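Local coordinates for protein catechol O-methyltransferase (Niastella koreensis, PDB 7CVW) that transfers the methyl group of S-adenosyl-L-methionine to either hydroxyl of catechol-like compounds, with magnesium as preferred cofactor, turning protocatechuic acid into vanillic and iso-vanillic acids, at residues 21-26 with 103-108; 88-93 with 115-120; 148-153 with 194-199; 168-173 with 209-214. One frame throughout, in Å; residues are numbered along the deposited sequence.

Contact 1: residues 21-26 with 103-108; sequences DDALLA and DRAGLT
The methyl carbons of Ala-23 and Ala-105 meet at 3.7 Å, CB to CB, bringing the first turn of helix 22-34 against the end of helix 92-104. With side chains this short the backbones come close, the two CA atoms lying 5.1 Å apart. Beside this pair runs Arg-104. Its CG stands anti to the backbone N (chi1 -174°), and the chain bends at chi3 (-67°), which turns NE aside. Ala-26 CB then lies over one face of the guanidinium, 3.6 Å from Arg-104 NH1 and equally near CD. The Asp-22 and Arg-104 side chains cross at about a right angle, with Asp-22 OD2 3.8 Å from Arg-104 CD, while the charged atoms stay apart, so any attraction is probably modest. Polar linkage comes instead through one water, which donates to Ala-23 O at 2.7 Å and accepts from Arg-104 NH1 at 2.9 Å, lying in the guanidinium plane at its edge. Asn-101 OD1 also bonds to NH1. Both backbones are shaped by helix-end motifs: Asp-21 N-caps helix 22-34 through OD1 and Leu-24 N, and Gly-106, with positive phi, closes a Schellman motif at the end of helix 92-104.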
loop_
_atom_site.group_PDB
_atom_site.type_symbol
_atom_site.label_atom_id
_atom_site.label_comp_id
_atom_site.label_asym_id
_atom_site.label_seq_id
_atom_site.Cartn_x
_atom_site.Cartn_y
_atom_site.Cartn_z
ATOM N N ASP A 21 16.144 1.728 -14.314
ATOM C CA ASP A 21 17.392 1.334 -15.012
ATOM C C ASP A 21 17.120 0.996 -16.487
ATOM O O ASP A 21 15.956 1.063 -16.966
ATOM C CB ASP A 21 18.048 0.155 -14.300
ATOM C CG ASP A 21 17.342 -1.164 -14.565
ATOM O OD1 ASP A 21 16.082 -1.172 -14.670
ATOM O OD2 ASP A 21 18.053 -2.152 -14.718
ATOM N N ASP A 22 18.167 0.616 -17.204
ATOM C CA ASP A 22 18.039 0.311 -18.646
ATOM C C ASP A 22 17.012 -0.808 -18.871
ATOM O O ASP A 22 16.284 -0.716 -19.837
ATOM C CB ASP A 22 19.376 -0.130 -19.245
ATOM C CG ASP A 22 19.294 -0.612 -20.689
ATOM O OD1 ASP A 22 18.957 0.204 -21.546
ATOM O OD2 ASP A 22 19.546 -1.807 -20.931
ATOM N N ALA A 23 16.978 -1.861 -18.050
ATOM C CA ALA A 23 16.078 -3.006 -18.321
ATOM C C ALA A 23 14.613 -2.560 -18.238
ATOM O O ALA A 23 13.808 -3.032 -19.067
ATOM C CB ALA A 23 16.352 -4.140 -17.386
ATOM N N LEU A 24 14.249 -1.715 -17.270
ATOM C CA LEU A 24 12.861 -1.213 -17.176
ATOM C C LEU A 24 12.555 -0.294 -18.352
ATOM O O LEU A 24 11.461 -0.396 -18.921
ATOM C CB LEU A 24 12.634 -0.502 -15.831
ATOM C CG LEU A 24 12.505 -1.451 -14.650
ATOM C CD1 LEU A 24 12.550 -0.694 -13.338
ATOM C CD2 LEU A 24 11.229 -2.277 -14.791
ATOM N N LEU A 25 13.452 0.644 -18.667
ATOM C CA LEU A 25 13.190 1.588 -19.774
ATOM C C LEU A 25 13.073 0.796 -21.079
ATOM O O LEU A 25 12.225 1.156 -21.925
ATOM C CB LEU A 25 14.318 2.618 -19.835
ATOM C CG LEU A 25 14.386 3.556 -18.638
ATOM C CD1 LEU A 25 15.640 4.418 -18.731
ATOM C CD2 LEU A 25 13.124 4.402 -18.542
ATOM N N ALA A 26 13.890 -0.241 -21.253
ATOM C CA ALA A 26 13.879 -1.059 -22.485
ATOM C C ALA A 26 12.543 -1.819 -22.542
ATOM O O ALA A 26 11.971 -1.959 -23.631
ATOM C CB ALA A 26 15.077 -1.976 -22.515
ATOM N N ASP A 103 15.261 -11.442 -20.058
ATOM C CA ASP A 103 16.644 -11.880 -20.364
ATOM C C ASP A 103 17.564 -10.666 -20.212
ATOM O O ASP A 103 18.639 -10.802 -19.590
ATOM C CB ASP A 103 16.713 -12.510 -21.755
ATOM C CG ASP A 103 15.989 -13.840 -21.930
ATOM O OD1 ASP A 103 15.565 -14.433 -20.931
ATOM O OD2 ASP A 103 15.849 -14.267 -23.097
ATOM N N ARG A 104 17.159 -9.509 -20.743
ATOM C CA ARG A 104 17.963 -8.266 -20.682
ATOM C C ARG A 104 18.173 -7.914 -19.207
ATOM O O ARG A 104 19.274 -7.441 -18.855
ATOM C CB ARG A 104 17.264 -7.111 -21.404
ATOM C CG ARG A 104 18.114 -5.851 -21.497
ATOM C CD ARG A 104 17.392 -4.695 -22.129
ATOM N NE ARG A 104 17.124 -4.987 -23.522
ATOM C CZ ARG A 104 15.945 -5.359 -24.038
ATOM N NH1 ARG A 104 14.856 -5.453 -23.292
ATOM N NH2 ARG A 104 15.845 -5.615 -25.330
ATOM N N ALA A 105 17.155 -8.112 -18.368
ATOM C CA ALA A 105 17.215 -7.774 -16.924
ATOM C C ALA A 105 18.031 -8.833 -16.152
ATOM O O ALA A 105 18.207 -8.666 -14.921
ATOM C CB ALA A 105 15.829 -7.629 -16.361
ATOM N N GLY A 106 18.507 -9.898 -16.799
ATOM C CA GLY A 106 19.260 -10.965 -16.115
ATOM C C GLY A 106 18.390 -11.837 -15.243
ATOM O O GLY A 106 18.912 -12.419 -14.285
ATOM N N LEU A 107 17.084 -11.922 -15.516
ATOM C CA LEU A 107 16.127 -12.616 -14.607
ATOM C C LEU A 107 15.682 -13.955 -15.200
ATOM O O LEU A 107 14.735 -14.557 -14.676
ATOM C CB LEU A 107 14.937 -11.695 -14.347
ATOM C CG LEU A 107 15.236 -10.494 -13.461
ATOM C CD1 LEU A 107 14.063 -9.519 -13.496
ATOM C CD2 LEU A 107 15.531 -10.957 -12.046
ATOM N N THR A 108 16.336 -14.432 -16.255
ATOM C CA THR A 108 15.944 -15.663 -16.979
ATOM C C THR A 108 15.797 -16.831 -15.999
ATOM O O THR A 108 14.854 -17.616 -16.157
ATOM C CB THR A 108 16.958 -16.000 -18.074
ATOM O OG1 THR A 108 17.180 -14.824 -18.863
ATOM C CG2 THR A 108 16.490 -17.143 -18.945
HETATM O O HOH W 1 14.488 -5.324 -20.385
#

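Contact 2: residues 88-93 with 115-120; sequences LEYDPK and TGKAID. With SAH (S-adenosyl-L-homocysteine), chain E.
Glu-89 O accepts a hydrogen bond from Gly-116 N at 3.0 Å where two neighbouring parallel strands of the Rossmann-like methyltransferase fold, 84-89 and 111-115, run out into the cofactor pocket. Glu-89, the acidic residue of strand 84-89 that in this fold typically holds the ribose, does so here. From CB, its CG lies anti to the backbone N (chi1 174°), and a bend at chi2 (55°) turns CD toward the sugar, 3.2 Å from O3' of S-adenosyl-L-homocysteine. The two oxygens divide the ribose diol: OE1 accepts from ligand O3' and OE2 from O2', each at 2.6 Å. OE1 is also bonded to Leu-67 N, and OE2 takes Asp-91 N on its anti side, so the carboxylate is fixed by protein as well as ligand. Beyond it, Tyr-90 CB packs against the adenine, 3.5 Å from C5 of the ligand. The tyrosine and the extended Lys-117 lie side by side, pointing the same way, with Lys-117 CE 3.5 Å from Tyr-90 CE1. Thr-115 CG2 fits against Pro-92 CA, and Leu-88 CD1 against Ala-118. On the six-membered ring of the adenine, Ala-118 N donates to ligand N1 at 2.9 Å, with an N-H...N angle of 160°.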
loop_
_atom_site.group_PDB
_atom_site.type_symbol
_atom_site.label_atom_id
_atom_site.label_comp_id
_atom_site.label_asym_id
_atom_site.label_seq_id
_atom_site.Cartn_x
_atom_site.Cartn_y
_atom_site.Cartn_z
ATOM N N LEU A 88 1.808 -15.477 -16.242
ATOM C CA LEU A 88 0.915 -16.100 -17.246
ATOM C C LEU A 88 0.547 -15.053 -18.291
ATOM O O LEU A 88 0.198 -13.921 -17.930
ATOM C CB LEU A 88 -0.334 -16.645 -16.569
ATOM C CG LEU A 88 -0.112 -17.532 -15.350
ATOM C CD1 LEU A 88 -1.414 -18.184 -14.885
ATOM C CD2 LEU A 88 0.996 -18.534 -15.541
ATOM N N GLU A 89 0.733 -15.389 -19.564
ATOM C CA GLU A 89 0.468 -14.454 -20.669
ATOM C C GLU A 89 -0.159 -15.214 -21.830
ATOM O O GLU A 89 0.498 -16.111 -22.376
ATOM C CB GLU A 89 1.783 -13.794 -21.087
ATOM C CG GLU A 89 1.629 -12.924 -22.323
ATOM C CD GLU A 89 0.552 -11.853 -22.183
ATOM O OE1 GLU A 89 0.579 -11.070 -21.192
ATOM O OE2 GLU A 89 -0.338 -11.802 -23.053
ATOM N N TYR A 90 -1.358 -14.806 -22.243
ATOM C CA TYR A 90 -2.149 -15.481 -23.313
ATOM C C TYR A 90 -1.562 -15.208 -24.699
ATOM O O TYR A 90 -1.655 -16.115 -25.567
ATOM C CB TYR A 90 -3.609 -15.010 -23.211
ATOM C CG TYR A 90 -4.545 -15.244 -24.368
ATOM C CD1 TYR A 90 -4.699 -16.511 -24.912
ATOM C CD2 TYR A 90 -5.366 -14.233 -24.836
ATOM C CE1 TYR A 90 -5.607 -16.752 -25.929
ATOM C CE2 TYR A 90 -6.261 -14.448 -25.862
ATOM C CZ TYR A 90 -6.382 -15.711 -26.415
ATOM O OH TYR A 90 -7.282 -15.938 -27.421
ATOM N N ASP A 91 -1.042 -14.004 -24.936
ATOM C CA ASP A 91 -0.621 -13.569 -26.289
ATOM C C ASP A 91 0.822 -14.028 -26.516
ATOM O O ASP A 91 1.727 -13.553 -25.837
ATOM C CB ASP A 91 -0.832 -12.073 -26.451
ATOM C CG ASP A 91 -0.556 -11.603 -27.856
ATOM O OD1 ASP A 91 0.398 -12.078 -28.453
ATOM O OD2 ASP A 91 -1.328 -10.784 -28.341
ATOM N N PRO A 92 1.090 -14.971 -27.458
ATOM C CA PRO A 92 2.445 -15.483 -27.675
ATOM C C PRO A 92 3.466 -14.405 -28.061
ATOM O O PRO A 92 4.638 -14.542 -27.715
ATOM C CB PRO A 92 2.258 -16.498 -28.813
ATOM C CG PRO A 92 0.823 -16.930 -28.660
ATOM C CD PRO A 92 0.101 -15.652 -28.314
ATOM N N LYS A 93 2.999 -13.357 -28.754
ATOM C CA LYS A 93 3.852 -12.212 -29.139
ATOM C C LYS A 93 4.263 -11.446 -27.879
ATOM O O LYS A 93 5.465 -11.132 -27.688
ATOM C CB LYS A 93 3.112 -11.293 -30.107
ATOM C CG LYS A 93 3.904 -10.080 -30.558
ATOM C CD LYS A 93 3.083 -9.048 -31.272
ATOM C CE LYS A 93 2.262 -8.177 -30.350
ATOM N NZ LYS A 93 1.599 -7.096 -31.109
ATOM N N THR A 115 2.839 -19.425 -21.516
ATOM C CA THR A 115 2.081 -18.806 -22.629
ATOM C C THR A 115 0.755 -19.548 -22.807
ATOM O O THR A 115 0.711 -20.591 -23.443
ATOM C CB THR A 115 2.889 -18.792 -23.928
ATOM O OG1 THR A 115 4.167 -18.190 -23.650
ATOM C CG2 THR A 115 2.148 -18.059 -25.027
ATOM N N GLY A 116 -0.321 -18.972 -22.305
ATOM C CA GLY A 116 -1.672 -19.505 -22.492
ATOM C C GLY A 116 -2.658 -18.759 -21.640
ATOM O O GLY A 116 -2.242 -17.795 -20.988
ATOM N N LYS A 117 -3.922 -19.164 -21.694
ATOM C CA LYS A 117 -4.985 -18.500 -20.900
ATOM C C LYS A 117 -4.776 -18.790 -19.417
ATOM O O LYS A 117 -4.603 -19.975 -19.002
ATOM C CB LYS A 117 -6.370 -18.943 -21.364
ATOM C CG LYS A 117 -6.732 -18.462 -22.752
ATOM C CD LYS A 117 -8.155 -18.707 -23.111
ATOM C CE LYS A 117 -8.495 -18.042 -24.429
ATOM N NZ LYS A 117 -9.946 -18.108 -24.712
ATOM N N ALA A 118 -4.880 -17.769 -18.575
ATOM C CA ALA A 118 -4.751 -17.980 -17.124
ATOM C C ALA A 118 -5.794 -18.991 -16.641
ATOM O O ALA A 118 -5.455 -19.769 -15.754
ATOM C CB ALA A 118 -4.866 -16.670 -16.399
ATOM N N ILE A 119 -7.014 -19.006 -17.181
ATOM C CA ILE A 119 -8.059 -19.930 -16.642
ATOM C C ILE A 119 -7.687 -21.386 -16.983
ATOM O O ILE A 119 -8.161 -22.285 -16.298
ATOM C CB ILE A 119 -9.467 -19.517 -17.119
ATOM C CG1 ILE A 119 -10.535 -19.959 -16.111
ATOM C CG2 ILE A 119 -9.748 -20.036 -18.509
ATOM C CD1 ILE A 119 -10.531 -19.161 -14.854
ATOM N N ASP A 120 -6.854 -21.619 -17.998
ATOM C CA ASP A 120 -6.364 -22.967 -18.375
ATOM C C ASP A 120 -5.134 -23.302 -17.518
ATOM O O ASP A 120 -4.955 -24.475 -17.135
ATOM C CB ASP A 120 -6.010 -23.038 -19.863
ATOM C CG ASP A 120 -7.184 -22.939 -20.831
ATOM O OD1 ASP A 120 -8.296 -23.303 -20.425
ATOM O OD2 ASP A 120 -6.972 -22.499 -21.987
HETATM N N SAH E . 1.130 -6.574 -15.473
HETATM C CA SAH E . 1.576 -5.936 -16.728
HETATM C CB SAH E . 0.371 -5.513 -17.581
HETATM C CG SAH E . -0.535 -6.633 -17.971
HETATM S SD SAH E . -1.606 -5.961 -19.306
HETATM C C SAH E . 2.421 -4.724 -16.327
HETATM O O SAH E . 3.463 -4.575 -16.856
HETATM O OXT SAH E . 1.939 -4.009 -15.517
HETATM C "C5'" SAH E . -2.770 -7.346 -19.507
HETATM C "C4'" SAH E . -2.102 -8.547 -20.119
HETATM O "O4'" SAH E . -2.996 -9.650 -19.928
HETATM C "C3'" SAH E . -1.839 -8.489 -21.640
HETATM O "O3'" SAH E . -0.495 -8.789 -21.970
HETATM C "C2'" SAH E . -2.792 -9.536 -22.221
HETATM O "O2'" SAH E . -2.316 -10.158 -23.383
HETATM C "C1'" SAH E . -2.895 -10.485 -21.043
HETATM N N9 SAH E . -4.039 -11.368 -21.073
HETATM C C8 SAH E . -5.253 -11.152 -21.654
HETATM N N7 SAH E . -6.065 -12.165 -21.536
HETATM C C5 SAH E . -5.345 -13.111 -20.835
HETATM C C6 SAH E . -5.652 -14.409 -20.380
HETATM N N6 SAH E . -6.804 -15.007 -20.604
HETATM N N1 SAH E . -4.700 -15.074 -19.722
HETATM C C2 SAH E . -3.531 -14.470 -19.512
HETATM N N3 SAH E . -3.128 -13.274 -19.905
HETATM C C4 SAH E . -4.093 -12.623 -20.543
#

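Contact 3: residues 148-153 with 194-199; sequences YFQWAL and GANTAV
Phe-149 and Val-199 reach toward each other tip to tip, CZ of the ring 3.9 Å from Val-199 CG1, which lies at the ring edge near its plane. With chi1 at -165°, Phe-149 CG stands anti to the backbone N, and the ring extends from there to the valine. Leu-153, one helical turn on, meets the same valine branch from another direction: the two side chains cross at about a right angle, and Leu-153 CD2 sits 3.9 Å from Val-199 CG1. One methyl is therefore shared by two helix residues. The other leucine branch, CD1, faces Asn-196 ND2 tip to tip and also approaches Ala-198 CB at 4.3 Å. The Asn-196 amide is turned 82° from the Phe-149 ring plane, with ND2 at the ring edge. Its OD1 accepts from Ala-198 N at 2.8 Å, an Asx turn that steadies the amide's orientation. Helix 145-154 thus packs against the connection from helix 181-195 into the outermost strand 199-206, while Phe-149 also touches Ile-162 of strand 160-165 and Ile-138 of strand 133-138.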
loop_
_atom_site.group_PDB
_atom_site.type_symbol
_atom_site.label_atom_id
_atom_site.label_comp_id
_atom_site.label_asym_id
_atom_site.label_seq_id
_atom_site.Cartn_x
_atom_site.Cartn_y
_atom_site.Cartn_z
ATOM N N TYR A 148 -10.319 -15.754 -11.206
ATOM C CA TYR A 148 -8.861 -15.758 -10.958
ATOM C C TYR A 148 -8.599 -15.711 -9.441
ATOM O O TYR A 148 -7.677 -16.392 -8.934
ATOM C CB TYR A 148 -8.194 -14.602 -11.698
ATOM C CG TYR A 148 -8.197 -14.675 -13.195
ATOM C CD1 TYR A 148 -8.320 -15.885 -13.858
ATOM C CD2 TYR A 148 -8.005 -13.521 -13.947
ATOM C CE1 TYR A 148 -8.253 -15.947 -15.239
ATOM C CE2 TYR A 148 -7.945 -13.567 -15.328
ATOM C CZ TYR A 148 -8.067 -14.790 -15.965
ATOM O OH TYR A 148 -8.021 -14.872 -17.317
ATOM N N PHE A 149 -9.379 -14.918 -8.717
ATOM C CA PHE A 149 -9.203 -14.774 -7.261
ATOM C C PHE A 149 -9.493 -16.119 -6.574
ATOM O O PHE A 149 -8.770 -16.485 -5.637
ATOM C CB PHE A 149 -10.082 -13.668 -6.704
ATOM C CG PHE A 149 -9.713 -13.226 -5.315
ATOM C CD1 PHE A 149 -8.727 -12.273 -5.119
ATOM C CD2 PHE A 149 -10.327 -13.782 -4.203
ATOM C CE1 PHE A 149 -8.395 -11.820 -3.850
ATOM C CE2 PHE A 149 -9.988 -13.334 -2.932
ATOM C CZ PHE A 149 -9.024 -12.364 -2.755
ATOM N N GLN A 150 -10.502 -16.865 -7.028
ATOM C CA GLN A 150 -10.808 -18.178 -6.412
ATOM C C GLN A 150 -9.641 -19.134 -6.633
ATOM O O GLN A 150 -9.273 -19.840 -5.716
ATOM C CB GLN A 150 -12.093 -18.776 -6.974
ATOM C CG GLN A 150 -13.288 -17.842 -6.887
ATOM C CD GLN A 150 -13.503 -17.207 -5.537
ATOM O OE1 GLN A 150 -13.418 -17.862 -4.498
ATOM N NE2 GLN A 150 -13.766 -15.906 -5.555
ATOM N N TRP A 151 -9.053 -19.154 -7.822
ATOM C CA TRP A 151 -7.857 -19.976 -8.105
ATOM C C TRP A 151 -6.678 -19.492 -7.273
ATOM O O TRP A 151 -5.943 -20.312 -6.720
ATOM C CB TRP A 151 -7.552 -19.942 -9.602
ATOM C CG TRP A 151 -8.455 -20.811 -10.421
ATOM C CD1 TRP A 151 -9.418 -20.408 -11.287
ATOM C CD2 TRP A 151 -8.507 -22.250 -10.410
ATOM N NE1 TRP A 151 -10.050 -21.493 -11.838
ATOM C CE2 TRP A 151 -9.514 -22.633 -11.318
ATOM C CE3 TRP A 151 -7.792 -23.245 -9.734
ATOM C CZ2 TRP A 151 -9.841 -23.963 -11.571
ATOM C CZ3 TRP A 151 -8.105 -24.563 -9.988
ATOM C CH2 TRP A 151 -9.123 -24.912 -10.882
ATOM N N ALA A 152 -6.507 -18.185 -7.132
ATOM C CA ALA A 152 -5.415 -17.608 -6.323
ATOM C C ALA A 152 -5.523 -18.150 -4.891
ATOM O O ALA A 152 -4.484 -18.541 -4.313
ATOM C CB ALA A 152 -5.453 -16.103 -6.382
ATOM N N LEU A 153 -6.724 -18.238 -4.325
ATOM C CA LEU A 153 -6.879 -18.760 -2.936
ATOM C C LEU A 153 -6.423 -20.221 -2.863
ATOM O O LEU A 153 -5.795 -20.613 -1.865
ATOM C CB LEU A 153 -8.340 -18.608 -2.513
ATOM C CG LEU A 153 -8.787 -17.172 -2.268
ATOM C CD1 LEU A 153 -10.276 -17.140 -1.927
ATOM C CD2 LEU A 153 -7.996 -16.538 -1.152
ATOM N N GLY A 194 -15.922 -7.926 -1.230
ATOM C CA GLY A 194 -16.735 -7.470 -0.085
ATOM C C GLY A 194 -17.437 -8.623 0.601
ATOM O O GLY A 194 -17.782 -8.453 1.791
ATOM N N ALA A 195 -17.712 -9.726 -0.109
ATOM C CA ALA A 195 -18.460 -10.888 0.436
ATOM C C ALA A 195 -17.497 -11.962 0.945
ATOM O O ALA A 195 -17.962 -12.942 1.500
ATOM C CB ALA A 195 -19.378 -11.451 -0.632
ATOM N N ASN A 196 -16.191 -11.824 0.715
ATOM C CA ASN A 196 -15.247 -12.942 0.911
ATOM C C ASN A 196 -14.799 -12.992 2.370
ATOM O O ASN A 196 -14.205 -12.005 2.836
ATOM C CB ASN A 196 -14.076 -12.812 -0.062
ATOM C CG ASN A 196 -13.268 -14.075 -0.133
ATOM O OD1 ASN A 196 -12.564 -14.405 0.821
ATOM N ND2 ASN A 196 -13.285 -14.720 -1.285
ATOM N N THR A 197 -14.985 -14.136 3.030
ATOM C CA THR A 197 -14.622 -14.348 4.449
ATOM C C THR A 197 -13.238 -14.990 4.562
ATOM O O THR A 197 -12.816 -15.174 5.708
ATOM C CB THR A 197 -15.666 -15.220 5.150
ATOM O OG1 THR A 197 -15.704 -16.452 4.444
ATOM C CG2 THR A 197 -17.039 -14.590 5.132
ATOM N N ALA A 198 -12.555 -15.320 3.454
ATOM C CA ALA A 198 -11.235 -15.999 3.484
ATOM C C ALA A 198 -10.113 -14.959 3.559
ATOM O O ALA A 198 -8.968 -15.361 3.719
ATOM C CB ALA A 198 -11.064 -16.870 2.264
ATOM N N VAL A 199 -10.411 -13.677 3.340
ATOM C CA VAL A 199 -9.354 -12.630 3.257
ATOM C C VAL A 199 -9.773 -11.395 4.056
ATOM O O VAL A 199 -10.998 -11.184 4.273
ATOM C CB VAL A 199 -9.040 -12.197 1.811
ATOM C CG1 VAL A 199 -8.590 -13.357 0.947
ATOM C CG2 VAL A 199 -10.196 -11.442 1.164
#

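Contact 4: residues 168-173 with 209-214; sequences IRDGKV and VKEYDG
Two backbone N-H groups converge on one carboxylate oxygen: Asp-213 OD1 accepts from Ile-168 N at 3.1 Å, nearly along its C-O axis, and from Arg-169 N at 2.9 Å, steeply above the carboxylate plane (63°). Asp-170 N adds a weak bond to Tyr-212 O. Among the charges, Asp-213 OD2 and Arg-169 NE form a long salt bridge of 3.9 Å; the oxygen lies well out of the guanidinium plane, leaving simple attraction of charge. OD2 is also bonded to ND2 of the magnesium ligand Asn-166, making Asp-213 a second-shell residue of the metal site. The carboxylates of Asp-170 and Glu-211 stack nearly parallel, OD2 to OE1 3.7 Å, an arrangement likely to cost some repulsion, and Asp-170 OD1 sits in plane at the Tyr-212 ring edge. Apolar packing places Ile-168 CG2 over one face of that ring, 4.0 Å from Tyr-212 CZ. Phe-6 of the second subunit meets the same ring edge-to-face. The loop between strand 160-165 and helix 181-195 is thereby joined to the start of strand 213-220.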
loop_
_atom_site.group_PDB
_atom_site.type_symbol
_atom_site.label_atom_id
_atom_site.label_comp_id
_atom_site.label_asym_id
_atom_site.label_seq_id
_atom_site.Cartn_x
_atom_site.Cartn_y
_atom_site.Cartn_z
ATOM N N ILE A 168 -11.054 0.210 -10.261
ATOM C CA ILE A 168 -11.841 1.471 -10.077
ATOM C C ILE A 168 -12.208 2.106 -11.427
ATOM O O ILE A 168 -13.320 2.636 -11.544
ATOM C CB ILE A 168 -11.100 2.447 -9.139
ATOM C CG1 ILE A 168 -11.047 1.905 -7.707
ATOM C CG2 ILE A 168 -11.722 3.833 -9.167
ATOM C CD1 ILE A 168 -12.391 1.560 -7.091
ATOM N N ARG A 169 -11.326 2.071 -12.426
ATOM C CA ARG A 169 -11.627 2.459 -13.834
ATOM C C ARG A 169 -12.264 3.852 -13.884
ATOM O O ARG A 169 -13.368 4.001 -14.417
ATOM C CB ARG A 169 -12.547 1.440 -14.517
ATOM C CG ARG A 169 -12.166 -0.022 -14.353
ATOM C CD ARG A 169 -10.727 -0.349 -14.643
ATOM N NE ARG A 169 -10.213 0.112 -15.918
ATOM C CZ ARG A 169 -9.689 -0.656 -16.873
ATOM N NH1 ARG A 169 -9.216 -0.083 -17.963
ATOM N NH2 ARG A 169 -9.582 -1.964 -16.725
ATOM N N ASP A 170 -11.579 4.849 -13.338
ATOM C CA ASP A 170 -11.945 6.281 -13.463
ATOM C C ASP A 170 -13.272 6.509 -12.731
ATOM O O ASP A 170 -13.932 7.484 -13.048
ATOM C CB ASP A 170 -12.031 6.705 -14.933
ATOM C CG ASP A 170 -11.821 8.189 -15.194
ATOM O OD1 ASP A 170 -11.166 8.828 -14.374
ATOM O OD2 ASP A 170 -12.343 8.693 -16.226
ATOM N N GLY A 171 -13.638 5.635 -11.784
ATOM C CA GLY A 171 -14.870 5.752 -10.981
ATOM C C GLY A 171 -16.080 5.186 -11.698
ATOM O O GLY A 171 -17.183 5.316 -11.168
ATOM N N LYS A 172 -15.891 4.573 -12.863
ATOM C CA LYS A 172 -17.006 3.995 -13.667
ATOM C C LYS A 172 -17.597 2.790 -12.931
ATOM O O LYS A 172 -18.705 2.386 -13.280
ATOM C CB LYS A 172 -16.525 3.616 -15.069
ATOM C CG LYS A 172 -16.250 4.831 -15.951
ATOM C CD LYS A 172 -15.977 4.480 -17.382
ATOM C CE LYS A 172 -14.549 4.055 -17.611
ATOM N NZ LYS A 172 -14.220 4.066 -19.059
ATOM N N VAL A 173 -16.886 2.198 -11.975
ATOM C CA VAL A 173 -17.441 1.071 -11.177
ATOM C C VAL A 173 -18.676 1.556 -10.394
ATOM O O VAL A 173 -19.391 0.693 -9.883
ATOM C CB VAL A 173 -16.418 0.408 -10.235
ATOM C CG1 VAL A 173 -15.365 -0.363 -11.012
ATOM C CG2 VAL A 173 -15.807 1.427 -9.280
ATOM N N VAL A 209 0.399 9.208 -13.357
ATOM C CA VAL A 209 0.572 9.313 -14.827
ATOM C C VAL A 209 -0.521 8.530 -15.560
ATOM O O VAL A 209 -0.795 8.859 -16.723
ATOM C CB VAL A 209 1.981 8.900 -15.270
ATOM C CG1 VAL A 209 3.011 9.896 -14.767
ATOM C CG2 VAL A 209 2.341 7.476 -14.889
ATOM N N LYS A 210 -1.099 7.499 -14.961
ATOM C CA LYS A 210 -2.182 6.723 -15.609
ATOM C C LYS A 210 -3.544 7.290 -15.193
ATOM O O LYS A 210 -3.634 8.043 -14.200
ATOM C CB LYS A 210 -2.078 5.249 -15.218
ATOM C CG LYS A 210 -0.746 4.591 -15.551
ATOM C CD LYS A 210 -0.730 3.107 -15.234
ATOM C CE LYS A 210 -1.656 2.287 -16.104
ATOM N NZ LYS A 210 -1.427 0.845 -15.921
ATOM N N GLU A 211 -4.571 6.919 -15.940
ATOM C CA GLU A 211 -5.975 7.249 -15.620
ATOM C C GLU A 211 -6.261 6.815 -14.176
ATOM O O GLU A 211 -5.832 5.697 -13.746
ATOM C CB GLU A 211 -6.905 6.596 -16.639
ATOM C CG GLU A 211 -8.377 6.923 -16.443
ATOM C CD GLU A 211 -9.326 6.146 -17.357
ATOM O OE1 GLU A 211 -9.872 6.761 -18.273
ATOM O OE2 GLU A 211 -9.515 4.930 -17.146
ATOM N N TYR A 212 -6.954 7.683 -13.443
ATOM C CA TYR A 212 -7.519 7.394 -12.115
ATOM C C TYR A 212 -8.039 5.950 -12.090
ATOM O O TYR A 212 -8.848 5.549 -12.965
ATOM C CB TYR A 212 -8.626 8.410 -11.838
ATOM C CG TYR A 212 -9.528 8.124 -10.660
ATOM C CD1 TYR A 212 -9.054 7.723 -9.423
ATOM C CD2 TYR A 212 -10.893 8.333 -10.788
ATOM C CE1 TYR A 212 -9.910 7.506 -8.354
ATOM C CE2 TYR A 212 -11.744 8.177 -9.714
ATOM C CZ TYR A 212 -11.268 7.725 -8.506
ATOM O OH TYR A 212 -12.117 7.552 -7.457
ATOM N N ASP A 213 -7.608 5.196 -11.091
ATOM C CA ASP A 213 -7.949 3.764 -10.999
ATOM C C ASP A 213 -7.711 3.318 -9.561
ATOM O O ASP A 213 -7.880 4.095 -8.633
ATOM C CB ASP A 213 -7.142 2.996 -12.054
ATOM C CG ASP A 213 -7.743 1.697 -12.551
ATOM O OD1 ASP A 213 -8.642 1.177 -11.904
ATOM O OD2 ASP A 213 -7.312 1.236 -13.612
ATOM N N GLY A 214 -7.409 2.052 -9.364
ATOM C CA GLY A 214 -7.162 1.536 -8.018
ATOM C C GLY A 214 -6.720 0.095 -8.067
ATOM O O GLY A 214 -6.918 -0.602 -9.087
#

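How the contacts relate
The four contacts lie at different distances from the cofactor and metal site. Contact 2 grips the ribose and adenine of the ligand directly. Contact 4 flanks the metal: the Asp-213 side chain is about 7 Å from the magnesium ion, which Asp-139, Asp-165 and Asn-166 bind. Contact 3 joins contact 2 by touch, Ala-118 CB lying 3.7 Å from Tyr-148 CE1, and that tyrosine also lines the ligand pocket. Contact 1 is peripheral, with the Ala-105 side chain about 13 Å from the ligand, yet it shares helix 92-104 with contact 2. Contacts 1 and 3 lie on opposite sides of the chain's centre, their own centres about 33 Å apart.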